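Local coordinates for protein urocanate hydratase (Paenibacillus sp. Soil724D2, PDB 7NED) that probably catalyses the hydration of thiourocanate in bacterial ergothioneine breakdown, using bound NAD+ as cofactor, as a member of the urocanase family, at residues W460-A465 against V476-G481; E20-M25 against P89-A94; L149-S154 against G307-D312. All coordinates share one frame; numbering follows the deposited sequence.

Contact 1 (W460-A465 against V476-G481)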
ATOM      1  N   TRP A 460       5.685  -6.339   0.740  1.00 14.71           N
ATOM      2  CA  TRP A 460       6.971  -6.168   0.058  1.00 12.41           C
ATOM      3  C   TRP A 460       6.993  -4.999  -0.922  1.00 12.95           C
ATOM      4  O   TRP A 460       7.908  -4.151  -0.824  1.00 11.99           O
ATOM      5  CB  TRP A 460       7.343  -7.497  -0.610  1.00 14.36           C
ATOM      6  CG  TRP A 460       7.497  -8.611   0.422  1.00 14.46           C
ATOM      7  CD1 TRP A 460       6.603  -9.611   0.705  1.00 14.19           C
ATOM      8  CD2 TRP A 460       8.592  -8.786   1.317  1.00 14.17           C
ATOM      9  NE1 TRP A 460       7.101 -10.423   1.698  1.00 13.43           N
ATOM     10  CE2 TRP A 460       8.323  -9.936   2.088  1.00 15.25           C
ATOM     11  CE3 TRP A 460       9.816  -8.115   1.497  1.00 13.58           C
ATOM     12  CZ2 TRP A 460       9.220 -10.427   3.037  1.00 13.24           C
ATOM     13  CZ3 TRP A 460      10.715  -8.609   2.438  1.00 13.30           C
ATOM     14  CH2 TRP A 460      10.403  -9.758   3.198  1.00 15.07           C
ATOM     15  N   PRO A 461       6.057  -4.869  -1.866  1.00 11.98           N
ATOM     16  CA  PRO A 461       6.105  -3.675  -2.726  1.00 16.27           C
ATOM     17  C   PRO A 461       5.954  -2.381  -1.964  1.00 13.53           C
ATOM     18  O   PRO A 461       6.580  -1.382  -2.349  1.00 14.46           O
ATOM     19  CB  PRO A 461       4.953  -3.898  -3.737  1.00 14.74           C
ATOM     20  CG  PRO A 461       4.059  -4.978  -3.093  1.00 13.40           C
ATOM     21  CD  PRO A 461       5.050  -5.842  -2.326  1.00 13.02           C
ATOM     22  N   LEU A 462       5.139  -2.359  -0.893  1.00 14.48           N
ATOM     23  CA  LEU A 462       5.066  -1.178  -0.030  1.00 13.86           C
ATOM     24  C   LEU A 462       6.428  -0.866   0.565  1.00 14.20           C
ATOM     25  O   LEU A 462       6.877   0.283   0.552  1.00 14.57           O
ATOM     26  CB  LEU A 462       4.029  -1.392   1.089  1.00 14.17           C
ATOM     27  CG  LEU A 462       2.643  -1.813   0.592  1.00 16.47           C
ATOM     28  CD1 LEU A 462       1.608  -1.915   1.698  1.00 15.23           C
ATOM     29  CD2 LEU A 462       2.232  -0.865  -0.512  1.00 17.82           C
ATOM     30  N   LEU A 463       7.099  -1.886   1.119  1.00 12.87           N
ATOM     31  CA  LEU A 463       8.480  -1.700   1.582  1.00 14.54           C
ATOM     32  C   LEU A 463       9.413  -1.213   0.466  1.00 14.20           C
ATOM     33  O   LEU A 463      10.282  -0.364   0.699  1.00 12.62           O
ATOM     34  CB  LEU A 463       9.002  -3.028   2.143  1.00 12.31           C
ATOM     35  CG  LEU A 463       8.334  -3.356   3.471  1.00 13.49           C
ATOM     36  CD1 LEU A 463       8.717  -4.805   3.868  1.00 15.53           C
ATOM     37  CD2 LEU A 463       8.807  -2.346   4.522  1.00 10.37           C
ATOM     38  N   ASN A 464       9.279  -1.776  -0.742  1.00 12.76           N
ATOM     39  CA  ASN A 464      10.154  -1.394  -1.847  1.00 13.53           C
ATOM     40  C   ASN A 464      10.000   0.098  -2.148  1.00 12.80           C
ATOM     41  O   ASN A 464      10.990   0.841  -2.255  1.00 13.23           O
ATOM     42  CB  ASN A 464       9.810  -2.286  -3.048  1.00 11.27           C
ATOM     43  CG  ASN A 464      10.593  -1.943  -4.298  1.00 15.46           C
ATOM     44  OD1 ASN A 464      10.012  -1.598  -5.316  1.00 12.57           O
ATOM     45  ND2 ASN A 464      11.894  -2.075  -4.236  1.00 13.54           N
ATOM     46  N   ALA A 465       8.756   0.569  -2.204  1.00 11.88           N
ATOM     47  CA  ALA A 465       8.498   1.990  -2.433  1.00 12.27           C
ATOM     48  C   ALA A 465       9.085   2.855  -1.316  1.00 14.15           C
ATOM     49  O   ALA A 465       9.801   3.832  -1.579  1.00 13.68           O
ATOM     50  CB  ALA A 465       6.992   2.227  -2.548  1.00 10.90           C
ATOM     51  N   VAL A 476       8.913   7.430  -7.436  1.00 14.31           N
ATOM     52  CA  VAL A 476       8.503   6.182  -6.807  1.00 13.11           C
ATOM     53  C   VAL A 476       6.989   6.068  -6.914  1.00 14.83           C
ATOM     54  O   VAL A 476       6.268   7.063  -6.769  1.00 16.43           O
ATOM     55  CB  VAL A 476       8.965   6.129  -5.327  1.00 14.84           C
ATOM     56  CG1 VAL A 476       8.520   4.835  -4.657  1.00 16.48           C
ATOM     57  CG2 VAL A 476      10.456   6.288  -5.262  1.00 15.06           C
ATOM     58  N   THR A 477       6.507   4.867  -7.158  1.00 12.29           N
ATOM     59  CA  THR A 477       5.079   4.652  -7.345  1.00 15.18           C
ATOM     60  C   THR A 477       4.647   3.359  -6.665  1.00 16.58           C
ATOM     61  O   THR A 477       5.413   2.399  -6.595  1.00 12.50           O
ATOM     62  CB  THR A 477       4.717   4.614  -8.841  1.00 14.97           C
ATOM     63  OG1 THR A 477       3.294   4.590  -8.981  1.00 17.71           O
ATOM     64  CG2 THR A 477       5.318   3.370  -9.560  1.00 12.64           C
ATOM     65  N   ILE A 478       3.409   3.348  -6.174  1.00 12.82           N
ATOM     66  CA  ILE A 478       2.717   2.138  -5.742  1.00 14.04           C
ATOM     67  C   ILE A 478       1.421   2.024  -6.535  1.00 15.28           C
ATOM     68  O   ILE A 478       0.590   2.940  -6.521  1.00 13.44           O
ATOM     69  CB  ILE A 478       2.411   2.156  -4.240  1.00 12.94           C
ATOM     70  CG1 ILE A 478       3.710   2.260  -3.455  1.00 12.60           C
ATOM     71  CG2 ILE A 478       1.657   0.884  -3.883  1.00 11.99           C
ATOM     72  CD1 ILE A 478       3.489   2.557  -1.930  1.00 15.53           C
ATOM     73  N   HIS A 479       1.235   0.889  -7.211  1.00 13.85           N
ATOM     74  CA  HIS A 479       0.028   0.643  -7.999  1.00 16.27           C
ATOM     75  C   HIS A 479      -0.715  -0.554  -7.443  1.00 17.95           C
ATOM     76  O   HIS A 479      -0.090  -1.461  -6.890  1.00 17.39           O
ATOM     77  CB  HIS A 479       0.368   0.314  -9.468  1.00 14.21           C
ATOM     78  CG  HIS A 479       0.944   1.468 -10.230  1.00 14.33           C
ATOM     79  ND1 HIS A 479       1.156   1.417 -11.589  1.00 14.57           N
ATOM     80  CD2 HIS A 479       1.356   2.692  -9.825  1.00 14.88           C
ATOM     81  CE1 HIS A 479       1.668   2.574 -11.988  1.00 15.94           C
ATOM     82  NE2 HIS A 479       1.789   3.367 -10.940  1.00 15.63           N
ATOM     83  N   SER A 480      -2.042  -0.590  -7.630  1.00 13.79           N
ATOM     84  CA  SER A 480      -2.768  -1.848  -7.449  1.00 16.73           C
ATOM     85  C   SER A 480      -3.619  -2.109  -8.690  1.00 15.72           C
ATOM     86  O   SER A 480      -3.762  -1.256  -9.579  1.00 14.77           O
ATOM     87  CB  SER A 480      -3.636  -1.851  -6.171  1.00 15.74           C
ATOM     88  OG  SER A 480      -2.818  -1.799  -5.002  1.00 17.97           O
ATOM     89  N   GLY A 481      -4.158  -3.321  -8.766  1.00 18.23           N
ATOM     90  CA  GLY A 481      -4.840  -3.739  -9.977  1.00 17.76           C
ATOM     91  C   GLY A 481      -6.135  -2.976 -10.211  1.00 19.35           C
ATOM     92  O   GLY A 481      -6.868  -2.621  -9.292  1.00 18.57           O
TER

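Contact 2 (E20-M25 against P89-A94)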
ATOM      1  N   GLU A  20      13.190  17.365 -16.344  1.00 14.54           N
ATOM      2  CA  GLU A  20      12.977  17.161 -17.778  1.00 19.30           C
ATOM      3  C   GLU A  20      12.856  15.674 -18.114  1.00 17.36           C
ATOM      4  O   GLU A  20      12.063  15.274 -18.989  1.00 16.13           O
ATOM      5  CB  GLU A  20      14.133  17.798 -18.544  1.00 16.52           C
ATOM      6  CG  GLU A  20      14.035  17.663 -20.074  1.00 16.86           C
ATOM      7  CD  GLU A  20      13.062  18.676 -20.703  1.00 19.03           C
ATOM      8  OE1 GLU A  20      12.821  19.744 -20.093  1.00 20.23           O
ATOM      9  OE2 GLU A  20      12.563  18.420 -21.832  1.00 22.16           O
ATOM     10  N   ALA A  21      13.658  14.837 -17.449  1.00 17.63           N
ATOM     11  CA  ALA A  21      13.636  13.411 -17.738  1.00 19.34           C
ATOM     12  C   ALA A  21      12.251  12.839 -17.482  1.00 16.17           C
ATOM     13  O   ALA A  21      11.698  12.114 -18.322  1.00 16.71           O
ATOM     14  CB  ALA A  21      14.698  12.672 -16.911  1.00 15.47           C
ATOM     15  N   LEU A  22      11.645  13.204 -16.345  1.00 15.87           N
ATOM     16  CA  LEU A  22      10.322  12.690 -16.047  1.00 15.52           C
ATOM     17  C   LEU A  22       9.302  13.207 -17.050  1.00 16.02           C
ATOM     18  O   LEU A  22       8.392  12.469 -17.435  1.00 15.40           O
ATOM     19  CB  LEU A  22       9.900  13.056 -14.614  1.00 15.21           C
ATOM     20  CG  LEU A  22      10.894  12.556 -13.556  1.00 18.94           C
ATOM     21  CD1 LEU A  22      10.441  12.955 -12.122  1.00 15.78           C
ATOM     22  CD2 LEU A  22      11.126  11.023 -13.668  1.00 17.66           C
ATOM     23  N   LEU A  23       9.406  14.485 -17.436  1.00 13.99           N
ATOM     24  CA  LEU A  23       8.474  15.034 -18.430  1.00 17.92           C
ATOM     25  C   LEU A  23       8.602  14.284 -19.752  1.00 16.30           C
ATOM     26  O   LEU A  23       7.599  13.903 -20.374  1.00 15.36           O
ATOM     27  CB  LEU A  23       8.742  16.535 -18.651  1.00 15.67           C
ATOM     28  CG  LEU A  23       7.904  17.195 -19.765  1.00 18.95           C
ATOM     29  CD1 LEU A  23       6.388  17.042 -19.449  1.00 15.43           C
ATOM     30  CD2 LEU A  23       8.289  18.650 -19.916  1.00 18.56           C
ATOM     31  N   ARG A  24       9.827  14.025 -20.173  1.00 18.25           N
ATOM     32  CA  ARG A  24      10.001  13.295 -21.430  1.00 17.49           C
ATOM     33  C   ARG A  24       9.544  11.854 -21.323  1.00 17.32           C
ATOM     34  O   ARG A  24       9.101  11.273 -22.317  1.00 16.71           O
ATOM     35  CB  ARG A  24      11.456  13.360 -21.868  1.00 14.13           C
ATOM     36  CG  ARG A  24      11.824  14.765 -22.277  1.00 16.26           C
ATOM     37  CD  ARG A  24      13.222  14.820 -22.886  1.00 17.94           C
ATOM     38  NE  ARG A  24      13.573  16.215 -23.167  1.00 20.11           N
ATOM     39  CZ  ARG A  24      14.571  16.584 -23.973  1.00 21.98           C
ATOM     40  NH1 ARG A  24      15.340  15.664 -24.583  1.00 19.30           N
ATOM     41  NH2 ARG A  24      14.799  17.872 -24.166  1.00 20.70           N
ATOM     42  N   MET A  25       9.690  11.229 -20.147  1.00 14.93           N
ATOM     43  CA  MET A  25       9.182   9.869 -20.014  1.00 15.41           C
ATOM     44  C   MET A  25       7.660   9.849 -20.102  1.00 15.69           C
ATOM     45  O   MET A  25       7.057   8.923 -20.680  1.00 13.96           O
ATOM     46  CB  MET A  25       9.680   9.292 -18.683  1.00 15.65           C
ATOM     47  CG  MET A  25      11.138   8.980 -18.730  1.00 20.15           C
ATOM     48  SD  MET A  25      11.606   8.245 -17.195  1.00 28.33           S
ATOM     49  CE  MET A  25      11.258   6.481 -17.452  1.00 20.02           C
ATOM     50  N   PRO A  89      12.648  11.890  -3.769  1.00 15.25           N
ATOM     51  CA  PRO A  89      11.958  11.827  -5.066  1.00 14.76           C
ATOM     52  C   PRO A  89      11.382  13.169  -5.504  1.00 13.64           C
ATOM     53  O   PRO A  89      10.967  13.996  -4.691  1.00 14.30           O
ATOM     54  CB  PRO A  89      10.843  10.806  -4.824  1.00 16.67           C
ATOM     55  CG  PRO A  89      11.464   9.839  -3.821  1.00 15.32           C
ATOM     56  CD  PRO A  89      12.293  10.753  -2.892  1.00 17.11           C
ATOM     57  N   LEU A  90      11.389  13.382  -6.825  1.00 13.82           N
ATOM     58  CA  LEU A  90      10.684  14.526  -7.394  1.00 13.80           C
ATOM     59  C   LEU A  90       9.196  14.253  -7.482  1.00 15.40           C
ATOM     60  O   LEU A  90       8.379  15.190  -7.420  1.00 16.21           O
ATOM     61  CB  LEU A  90      11.216  14.845  -8.789  1.00 16.18           C
ATOM     62  CG  LEU A  90      12.572  15.534  -8.795  1.00 18.70           C
ATOM     63  CD1 LEU A  90      13.074  15.488 -10.251  1.00 22.94           C
ATOM     64  CD2 LEU A  90      12.419  16.957  -8.340  1.00 19.97           C
ATOM     65  N   ILE A  91       8.828  12.985  -7.637  1.00 14.06           N
ATOM     66  CA  ILE A  91       7.433  12.580  -7.697  1.00 13.73           C
ATOM     67  C   ILE A  91       7.254  11.345  -6.826  1.00 19.37           C
ATOM     68  O   ILE A  91       8.027  10.386  -6.949  1.00 15.50           O
ATOM     69  CB  ILE A  91       6.998  12.274  -9.143  1.00 13.56           C
ATOM     70  CG1 ILE A  91       6.979  13.565  -9.959  1.00 15.97           C
ATOM     71  CG2 ILE A  91       5.598  11.666  -9.150  1.00 13.46           C
ATOM     72  CD1 ILE A  91       6.733  13.294 -11.455  1.00 15.49           C
ATOM     73  N   VAL A  92       6.230  11.349  -5.967  1.00 14.07           N
ATOM     74  CA  VAL A  92       5.714  10.104  -5.419  1.00 13.51           C
ATOM     75  C   VAL A  92       4.285   9.992  -5.908  1.00 14.18           C
ATOM     76  O   VAL A  92       3.545  10.982  -5.910  1.00 14.29           O
ATOM     77  CB  VAL A  92       5.781  10.021  -3.872  1.00 14.65           C
ATOM     78  CG1 VAL A  92       7.243  10.156  -3.408  1.00 14.48           C
ATOM     79  CG2 VAL A  92       4.895  11.085  -3.234  1.00 15.86           C
ATOM     80  N   MET A  93       3.896   8.799  -6.333  1.00 11.34           N
ATOM     81  CA  MET A  93       2.542   8.601  -6.823  1.00 14.37           C
ATOM     82  C   MET A  93       1.987   7.268  -6.347  1.00 14.80           C
ATOM     83  O   MET A  93       2.730   6.307  -6.116  1.00 16.50           O
ATOM     84  CB  MET A  93       2.518   8.680  -8.364  1.00 12.22           C
ATOM     85  CG  MET A  93       3.630   7.933  -9.039  1.00 16.36           C
ATOM     86  SD  MET A  93       3.144   7.611 -10.778  1.00 17.41           S
ATOM     87  CE  MET A  93       3.559   9.233 -11.374  1.00 16.55           C
ATOM     88  N   ALA A  94       0.666   7.202  -6.229  1.00 13.86           N
ATOM     89  CA  ALA A  94      -0.005   5.974  -5.820  1.00 11.96           C
ATOM     90  C   ALA A  94      -1.258   5.876  -6.660  1.00 13.05           C
ATOM     91  O   ALA A  94      -2.085   6.793  -6.636  1.00 12.97           O
ATOM     92  CB  ALA A  94      -0.325   5.968  -4.314  1.00 13.31           C
TER

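Contact 3 (L149-S154 against G307-D312)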
ATOM      1  N   LEU A 149      14.271 -26.746 -20.586  1.00 23.20           N
ATOM      2  CA  LEU A 149      13.600 -27.734 -19.752  1.00 27.40           C
ATOM      3  C   LEU A 149      13.054 -28.894 -20.560  1.00 28.58           C
ATOM      4  O   LEU A 149      13.021 -30.024 -20.058  1.00 26.27           O
ATOM      5  CB  LEU A 149      12.464 -27.088 -18.964  1.00 27.16           C
ATOM      6  CG  LEU A 149      12.840 -26.128 -17.844  1.00 25.23           C
ATOM      7  CD1 LEU A 149      11.588 -25.349 -17.426  1.00 23.83           C
ATOM      8  CD2 LEU A 149      13.423 -26.871 -16.627  1.00 25.95           C
ATOM      9  N   HIS A 150      12.648 -28.646 -21.806  1.00 26.14           N
ATOM     10  CA  HIS A 150      11.893 -29.626 -22.574  1.00 27.77           C
ATOM     11  C   HIS A 150      12.426 -29.913 -23.962  1.00 31.53           C
ATOM     12  O   HIS A 150      11.945 -30.865 -24.583  1.00 33.83           O
ATOM     13  CB  HIS A 150      10.430 -29.177 -22.711  1.00 29.40           C
ATOM     14  CG  HIS A 150       9.749 -28.970 -21.401  1.00 26.62           C
ATOM     15  ND1 HIS A 150       9.338 -30.018 -20.606  1.00 33.38           N
ATOM     16  CD2 HIS A 150       9.430 -27.838 -20.727  1.00 29.21           C
ATOM     17  CE1 HIS A 150       8.798 -29.541 -19.496  1.00 27.25           C
ATOM     18  NE2 HIS A 150       8.835 -28.220 -19.549  1.00 30.96           N
ATOM     19  N   PHE A 151      13.372 -29.134 -24.484  1.00 27.08           N
ATOM     20  CA  PHE A 151      13.720 -29.271 -25.892  1.00 28.77           C
ATOM     21  C   PHE A 151      15.225 -29.162 -26.102  1.00 27.65           C
ATOM     22  O   PHE A 151      15.665 -28.614 -27.115  1.00 29.76           O
ATOM     23  CB  PHE A 151      12.998 -28.226 -26.769  1.00 26.03           C
ATOM     24  CG  PHE A 151      11.487 -28.238 -26.643  1.00 25.02           C
ATOM     25  CD1 PHE A 151      10.726 -29.253 -27.228  1.00 25.78           C
ATOM     26  CD2 PHE A 151      10.827 -27.209 -25.976  1.00 24.84           C
ATOM     27  CE1 PHE A 151       9.323 -29.252 -27.110  1.00 25.38           C
ATOM     28  CE2 PHE A 151       9.457 -27.200 -25.857  1.00 26.32           C
ATOM     29  CZ  PHE A 151       8.695 -28.217 -26.418  1.00 26.86           C
ATOM     30  N   ASN A 152      16.026 -29.637 -25.137  1.00 30.59           N
ATOM     31  CA  ASN A 152      17.478 -29.751 -25.299  1.00 25.73           C
ATOM     32  C   ASN A 152      18.141 -28.415 -25.566  1.00 29.50           C
ATOM     33  O   ASN A 152      19.182 -28.349 -26.222  1.00 28.26           O
ATOM     34  CB  ASN A 152      17.836 -30.727 -26.422  1.00 30.31           C
ATOM     35  CG  ASN A 152      17.395 -32.094 -26.112  1.00 31.35           C
ATOM     36  OD1 ASN A 152      17.853 -32.659 -25.129  1.00 35.95           O
ATOM     37  ND2 ASN A 152      16.485 -32.649 -26.918  1.00 36.94           N
ATOM     38  N   GLY A 153      17.537 -27.331 -25.089  1.00 25.04           N
ATOM     39  CA  GLY A 153      18.157 -26.042 -25.229  1.00 21.07           C
ATOM     40  C   GLY A 153      17.855 -25.293 -26.515  1.00 22.50           C
ATOM     41  O   GLY A 153      18.391 -24.195 -26.707  1.00 23.08           O
ATOM     42  N   SER A 154      16.991 -25.813 -27.384  1.00 22.92           N
ATOM     43  CA  SER A 154      16.723 -25.120 -28.637  1.00 23.32           C
ATOM     44  C   SER A 154      15.257 -25.248 -29.000  1.00 18.79           C
ATOM     45  O   SER A 154      14.702 -26.343 -28.924  1.00 21.76           O
ATOM     46  CB  SER A 154      17.571 -25.682 -29.801  1.00 21.86           C
ATOM     47  OG  SER A 154      17.229 -24.981 -30.975  1.00 21.05           O
ATOM     48  N   GLY A 307       0.344 -32.925 -24.962  1.00 24.58           N
ATOM     49  CA  GLY A 307       1.785 -32.800 -24.845  1.00 26.32           C
ATOM     50  C   GLY A 307       2.365 -31.416 -25.040  1.00 26.60           C
ATOM     51  O   GLY A 307       3.583 -31.259 -24.906  1.00 26.20           O
ATOM     52  N   ALA A 308       1.550 -30.403 -25.328  1.00 25.77           N
ATOM     53  CA  ALA A 308       2.078 -29.047 -25.450  1.00 25.77           C
ATOM     54  C   ALA A 308       2.565 -28.560 -24.094  1.00 21.07           C
ATOM     55  O   ALA A 308       2.045 -28.954 -23.050  1.00 22.91           O
ATOM     56  CB  ALA A 308       1.002 -28.095 -25.978  1.00 21.13           C
ATOM     57  N   ILE A 309       3.607 -27.736 -24.114  1.00 21.73           N
ATOM     58  CA  ILE A 309       3.996 -26.973 -22.935  1.00 20.79           C
ATOM     59  C   ILE A 309       3.096 -25.735 -22.925  1.00 19.33           C
ATOM     60  O   ILE A 309       3.240 -24.846 -23.769  1.00 19.99           O
ATOM     61  CB  ILE A 309       5.480 -26.586 -22.970  1.00 22.59           C
ATOM     62  CG1 ILE A 309       6.388 -27.818 -23.105  1.00 24.64           C
ATOM     63  CG2 ILE A 309       5.857 -25.803 -21.708  1.00 18.83           C
ATOM     64  CD1 ILE A 309       6.118 -28.884 -22.073  1.00 27.92           C
ATOM     65  N   VAL A 310       2.200 -25.652 -21.960  1.00 18.36           N
ATOM     66  CA  VAL A 310       1.170 -24.623 -21.941  1.00 17.11           C
ATOM     67  C   VAL A 310       1.369 -23.742 -20.711  1.00 19.97           C
ATOM     68  O   VAL A 310       1.661 -24.242 -19.619  1.00 20.87           O
ATOM     69  CB  VAL A 310      -0.227 -25.286 -21.948  1.00 21.74           C
ATOM     70  CG1 VAL A 310      -1.383 -24.252 -21.895  1.00 19.76           C
ATOM     71  CG2 VAL A 310      -0.351 -26.259 -23.154  1.00 20.90           C
ATOM     72  N   PHE A 311       1.244 -22.424 -20.885  1.00 19.17           N
ATOM     73  CA  PHE A 311       1.431 -21.575 -19.716  1.00 17.47           C
ATOM     74  C   PHE A 311       0.679 -20.264 -19.878  1.00 17.75           C
ATOM     75  O   PHE A 311       0.348 -19.828 -20.982  1.00 17.28           O
ATOM     76  CB  PHE A 311       2.928 -21.320 -19.424  1.00 15.40           C
ATOM     77  CG  PHE A 311       3.601 -20.448 -20.443  1.00 20.53           C
ATOM     78  CD1 PHE A 311       3.711 -19.073 -20.243  1.00 17.88           C
ATOM     79  CD2 PHE A 311       4.083 -20.993 -21.618  1.00 17.25           C
ATOM     80  CE1 PHE A 311       4.324 -18.253 -21.188  1.00 17.66           C
ATOM     81  CE2 PHE A 311       4.716 -20.192 -22.586  1.00 18.39           C
ATOM     82  CZ  PHE A 311       4.835 -18.805 -22.372  1.00 17.20           C
ATOM     83  N   ASP A 312       0.377 -19.679 -18.720  1.00 17.33           N
ATOM     84  CA  ASP A 312      -0.234 -18.363 -18.600  1.00 17.29           C
ATOM     85  C   ASP A 312       0.863 -17.303 -18.648  1.00 19.47           C
ATOM     86  O   ASP A 312       1.861 -17.386 -17.911  1.00 17.15           O
ATOM     87  CB  ASP A 312      -1.014 -18.335 -17.271  1.00 18.11           C
ATOM     88  CG  ASP A 312      -1.729 -17.024 -16.995  1.00 17.41           C
ATOM     89  OD1 ASP A 312      -1.259 -15.956 -17.435  1.00 16.91           O
ATOM     90  OD2 ASP A 312      -2.753 -17.081 -16.264  1.00 19.62           O
TER

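Contact 1 (W460-A465 against V476-G481)
Ile478 reaches from its strand toward Ala465 and Leu462, two residues nearly one turn apart on the facing helix. At chi1 -60°, with CG1 beside the backbone N and CG2 anti to it, the CG1 arm lies along Ala465 and CG2 is turned to Leu462. Ala465 CB stands only 3.4 Å from Ile478 CG1, tighter than ordinary van der Waals contact, whereas Ile478 CG2 is 3.8 Å from Leu462 CD2. The side chains of Leu462 and Ile478 meet at about a right angle, and Ile478 CD1 touches both helix residues. One step back along the same strand face, Val476 sets its CG1 3.7 Å from Ala465 CB. Cutting Ile478 back to an alanine removes both arms, which is likely to leave a gap beside the Ala465 methyl and the CD2 branch of Leu462 without its partner on the strand. Leu462 of the second subunit also packs on Ile478, so the apolar contact extends into the dimer interface. The axes of these two short segments approach to 8.4 Å and run nearly antiparallel, at 162°, as expected of a helix that turns back through a short connection into the next strand and packs on one face of a mixed alpha/beta sheet.

Contact 2 (E20-M25 against P89-A94)
Leu22 sends a single methyl, CD1, into the angle between the side chains of Leu90 and Ile91. The closer neighbour is the tip of the isoleucine, with Leu22 CD1 lying 3.8 Å from Ile91 CD1; the two side chains run alongside each other, pointing opposite ways. Leu90 comes in at a slant and offers mainly the root of its side chain, placing its CB 3.9 Å from Leu22 CD1. With chi2 at 180°, Leu22 CD1 lies anti to CA and is carried farthest from the helix, which is why this methyl alone makes the contact. Around this cluster, Ile91 also rests on Leu71 and Ile73 of the neighbouring strand and on Leu62 of helix 52-64, while Leu22 touches Thr495. Farther out, a salt bridge within the helix joins residues one turn apart: Arg24 NE bonds to Glu20 OE2 at 2.8 Å and 162°, in the guanidinium plane and on the anti lone pair of the oxygen, with a weak second bond from Arg24 NH2. Glu20 OE2 also pairs with Arg13, and Arg24 NH1 donates to the carbonyl oxygens of Gly9 and Leu356; these bonds tie the helix to the preceding chain and to a loop far along the sequence. The contact itself is purely apolar and lacks directional bonds, so the buried ion pairs probably help fix how the helix is set, leaving shape fit to seat Leu22 against Leu90 and the start of the strand at Ile91.

Contact 3 (L149-S154 against G307-D312)
Ile309 leans from the start of its strand toward the end of a helix, where His150 and Phe151 meet it. From CB the side chain divides, and the longer branch carries the contact. CG1 comes first, facing the notch where the two rings meet: Ile309 CG1 is 3.9 Å from His150 CD2 and 4.1 Å from Phe151 CZ, the phenylalanine approached obliquely. The second torsion then folds the chain (chi2 -53°) and sets CD1 over the imidazole. There Ile309 CD1 sits 3.6 Å from the centroid of the His150 ring and only 2° off its normal, a CH-pi contact so well centred that all five ring atoms are almost equally near. The two aromatic residues also touch each other through the beta carbon: His150 CB lies over one face of the Phe151 ring, offset toward its rim. Each segment includes a tight backbone feature: a type I' turn from Phe151 to Ser154, closed by Ser154 N on Phe151 O at 3.1 Å, and Gly307, at positive phi, as the C-prime residue of the Schellman motif that ends helix 282-305. The contact lies at the surface, with Ile146 of helix 133-150 packing against both Phe151 and Ile309. It joins the C-terminal end of that helix to the beginning of a parallel strand, the kind of helix-on-sheet packing that builds a Rossmann-like domain; the same helix begins near Gly134, which lines the urocanate pocket.

In the fold
From the N terminus, contact 2 comes first, closing a loop of 63 residues within the urocanase N-terminal domain. Contact 3 then opens at the end of helix 133-150 and closes 152 residues later in the parallel sheet of the Rossmann-like domain. Contact 1 follows in the C-terminal domain and spans just ten residues. The three stand in series, without nesting or crossing. In space, however, the first and last of them meet: strands 91-95 and 475-480 are parallel neighbours in one mixed sheet, joined by probable hydrogen bonds through Met93, and both contacts touch the second subunit. Contact 3 lies apart, its centre about 33 Å from that of contact 1 and 40 Å from that of contact 2.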